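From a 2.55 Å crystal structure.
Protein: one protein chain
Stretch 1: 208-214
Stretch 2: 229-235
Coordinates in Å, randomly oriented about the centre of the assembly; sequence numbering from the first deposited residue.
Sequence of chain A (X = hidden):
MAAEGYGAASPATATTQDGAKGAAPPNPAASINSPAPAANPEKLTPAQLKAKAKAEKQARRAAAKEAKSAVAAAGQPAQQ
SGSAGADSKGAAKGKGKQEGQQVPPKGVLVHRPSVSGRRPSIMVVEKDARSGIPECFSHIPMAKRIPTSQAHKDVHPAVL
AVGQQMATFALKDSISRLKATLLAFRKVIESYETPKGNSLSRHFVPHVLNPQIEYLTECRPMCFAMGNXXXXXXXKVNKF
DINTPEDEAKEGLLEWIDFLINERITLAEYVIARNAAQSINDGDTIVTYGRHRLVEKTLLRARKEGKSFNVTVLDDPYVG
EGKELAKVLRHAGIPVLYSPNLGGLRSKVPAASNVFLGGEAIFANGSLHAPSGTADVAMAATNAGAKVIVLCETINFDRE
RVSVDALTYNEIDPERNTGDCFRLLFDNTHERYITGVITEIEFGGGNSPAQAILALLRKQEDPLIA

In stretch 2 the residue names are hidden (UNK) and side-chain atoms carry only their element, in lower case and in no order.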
# COMPACT_ATOMS: atom_id res chain seq x y z
N VAL A 208 -7.88 24.42 -8.17
CA VAL A 208 -8.70 23.22 -8.11
C VAL A 208 -8.07 22.02 -7.40
O VAL A 208 -8.65 21.47 -6.47
CB VAL A 208 -9.11 22.80 -9.53
CG1 VAL A 208 -9.91 21.50 -9.49
CG2 VAL A 208 -9.90 23.92 -10.21
N LEU A 209 -6.88 21.62 -7.82
CA LEU A 209 -6.26 20.43 -7.24
C LEU A 209 -5.85 20.59 -5.79
O LEU A 209 -6.14 19.73 -4.96
CB LEU A 209 -5.04 20.01 -8.07
CG LEU A 209 -4.28 18.83 -7.47
CD1 LEU A 209 -5.15 17.57 -7.41
CD2 LEU A 209 -2.97 18.54 -8.25
N ASN A 210 -5.17 21.69 -5.48
CA ASN A 210 -4.66 21.91 -4.13
C ASN A 210 -5.75 21.97 -3.05
O ASN A 210 -5.54 21.45 -1.96
CB ASN A 210 -3.79 23.19 -4.09
CG ASN A 210 -2.37 22.95 -4.57
OD1 ASN A 210 -2.03 21.85 -5.01
ND2 ASN A 210 -1.56 24.00 -4.56
N PRO A 211 -6.92 22.60 -3.33
CA PRO A 211 -7.99 22.51 -2.32
C PRO A 211 -8.43 21.07 -2.00
O PRO A 211 -8.77 20.81 -0.84
CB PRO A 211 -9.12 23.31 -2.95
CG PRO A 211 -8.39 24.34 -3.74
CD PRO A 211 -7.26 23.59 -4.37
N GLN A 212 -8.43 20.17 -2.99
CA GLN A 212 -8.75 18.76 -2.73
C GLN A 212 -7.68 18.12 -1.83
O GLN A 212 -7.99 17.40 -0.90
CB GLN A 212 -8.88 17.96 -4.04
CG GLN A 212 -9.52 18.70 -5.19
CD GLN A 212 -10.92 19.21 -4.90
OE1 GLN A 212 -11.68 18.62 -4.13
NE2 GLN A 212 -11.25 20.36 -5.48
N ILE A 213 -6.42 18.38 -2.13
CA ILE A 213 -5.32 17.85 -1.32
C ILE A 213 -5.39 18.36 0.12
O ILE A 213 -5.19 17.61 1.06
CB ILE A 213 -3.97 18.22 -1.94
CG1 ILE A 213 -3.90 17.70 -3.37
CG2 ILE A 213 -2.81 17.66 -1.10
CD1 ILE A 213 -2.63 18.03 -4.09
N GLU A 214 -5.69 19.64 0.28
CA GLU A 214 -5.76 20.23 1.60
C GLU A 214 -6.89 19.60 2.39
O GLU A 214 -6.75 19.35 3.59
CB GLU A 214 -5.98 21.75 1.51
CG GLU A 214 -4.71 22.55 1.25
CD GLU A 214 -4.96 24.05 1.05
OE1 GLU A 214 -4.32 24.65 0.17
OE2 GLU A 214 -5.79 24.62 1.81
N UNK A 229 2.07 10.14 -5.70
CA UNK A 229 1.20 10.28 -6.85
C UNK A 229 0.93 11.76 -7.18
O UNK A 229 0.90 12.14 -8.35
c UNK A 229 -0.10 9.54 -6.61
N UNK A 230 0.74 12.57 -6.14
CA UNK A 230 0.48 14.00 -6.25
C UNK A 230 1.66 14.72 -6.88
O UNK A 230 1.48 15.58 -7.75
c UNK A 230 0.24 16.12 -4.84
c UNK A 230 -1.70 14.59 -3.06
c UNK A 230 -1.30 14.20 -4.47
c UNK A 230 0.12 14.60 -4.86
N UNK A 231 2.86 14.37 -6.44
CA UNK A 231 4.06 14.97 -7.03
C UNK A 231 4.15 14.62 -8.51
O UNK A 231 4.43 15.50 -9.33
n UNK A 231 7.53 10.74 -6.05
c UNK A 231 6.64 14.92 -6.96
c UNK A 231 7.79 11.95 -6.53
c UNK A 231 7.82 14.40 -6.17
n UNK A 231 7.59 13.02 -5.75
n UNK A 231 8.26 12.08 -7.77
c UNK A 231 5.32 14.52 -6.28
N UNK A 232 3.86 13.36 -8.85
CA UNK A 232 3.87 12.93 -10.26
C UNK A 232 2.80 13.63 -11.10
O UNK A 232 3.08 14.07 -12.21
c UNK A 232 4.87 10.58 -9.86
c UNK A 232 6.06 10.76 -10.78
c UNK A 232 4.51 9.10 -9.74
c UNK A 232 3.70 11.42 -10.36
N UNK A 233 1.59 13.75 -10.55
CA UNK A 233 0.50 14.43 -11.26
C UNK A 233 0.81 15.89 -11.51
O UNK A 233 0.58 16.41 -12.60
c UNK A 233 -2.03 15.11 -11.00
c UNK A 233 -0.81 14.32 -10.47
c UNK A 233 -3.23 14.92 -10.09
c UNK A 233 -2.40 14.70 -12.41
N UNK A 234 1.32 16.58 -10.48
CA UNK A 234 1.63 17.98 -10.65
C UNK A 234 2.73 18.16 -11.69
O UNK A 234 2.69 19.11 -12.48
c UNK A 234 0.87 19.05 -8.49
c UNK A 234 1.34 19.44 -7.11
n UNK A 234 0.67 20.61 -5.05
c UNK A 234 0.18 19.85 -6.22
c UNK A 234 2.04 18.61 -9.33
N UNK A 235 3.71 17.26 -11.72
CA UNK A 235 4.73 17.32 -12.79
C UNK A 235 4.07 17.16 -14.17
O UNK A 235 4.42 17.87 -15.11
c UNK A 235 5.82 16.29 -12.58

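Position 229 carries a single side-chain carbon, the CB, and nothing more, which makes it Ala229. Its side chain is out of reach of stretch 1, but its carbonyl O accepts a helical hydrogen bond from the backbone N of 233 at 2.8 Å. Small and unbranched, alanine suits a buried helical position.

Position 230 has four carbons that fork at the first, one arm being two carbons long. A carbon of the fork lies 3.5 Å from CD1 of Ile213. Branching at CB with unequal arms identifies Ile230; the closest atom is CG2, and the end of the long arm, CD1, is also 3.7 Å from Ile213 CD1. The residue is buried and points toward stretch 1, where a compact, wholly apolar side chain can pack closely against another isoleucine.

At 231 three carbons lead to a nitrogen and then to a carbon bearing two more nitrogens: a guanidinium group, hence Arg231. It is out of reach of stretch 1. The guanidinium lies outside the contact, where its NH1 is hydrogen-bonded to a residue close to the stretches in sequence.

Position 232 shows four carbons forked at the second, the pattern of Leu232. Its side chain is out of reach of stretch 1; leucine favours the helix, and here its apolar surface, partly exposed, is spent away from the pairing.

The same count and fork recur at 233, but here a terminal carbon comes within 4.1 Å of CD2 of Leu209. This is Leu233, and the carbon is its CD2. Buried and pointing toward stretch 1, it offers a methyl group to another leucine without any polar atom to satisfy.

Position 234 has four carbons in a row ending in nitrogen. The chain passes Leu209 CD2 and Ile213 CD1, and its terminal nitrogen lies 3.0 Å from Asn210 OD1. This is Lys234: CG is 3.9 Å from Leu209 CD2, CE is 4.0 Å from Ile213 CD1, and NZ donates a hydrogen bond to Asn210 OD1. A long chain suits this place because its methylenes can pack on apolar neighbours while its amino group reaches a polar one.

Position 235 again has one side-chain carbon: Ala235, out of reach, and little apolar surface for an exposed site.

The helices run nearly antiparallel, at 175°, their axes 12.4 Å apart at closest approach. That spacing leaves the contact to side chains; the two stretches bury 254 Å² between them, both sides summed. Ile213 faces Ile230 and Leu209 meets Leu233, while Lys234 touches both Leu209 and Ile213. Asn210 CB points sideways, but its amide end comes nearer, allowing a single hydrogen bond to supplement the apolar packing.

Stretch 2 (229-235) AIRLLKA
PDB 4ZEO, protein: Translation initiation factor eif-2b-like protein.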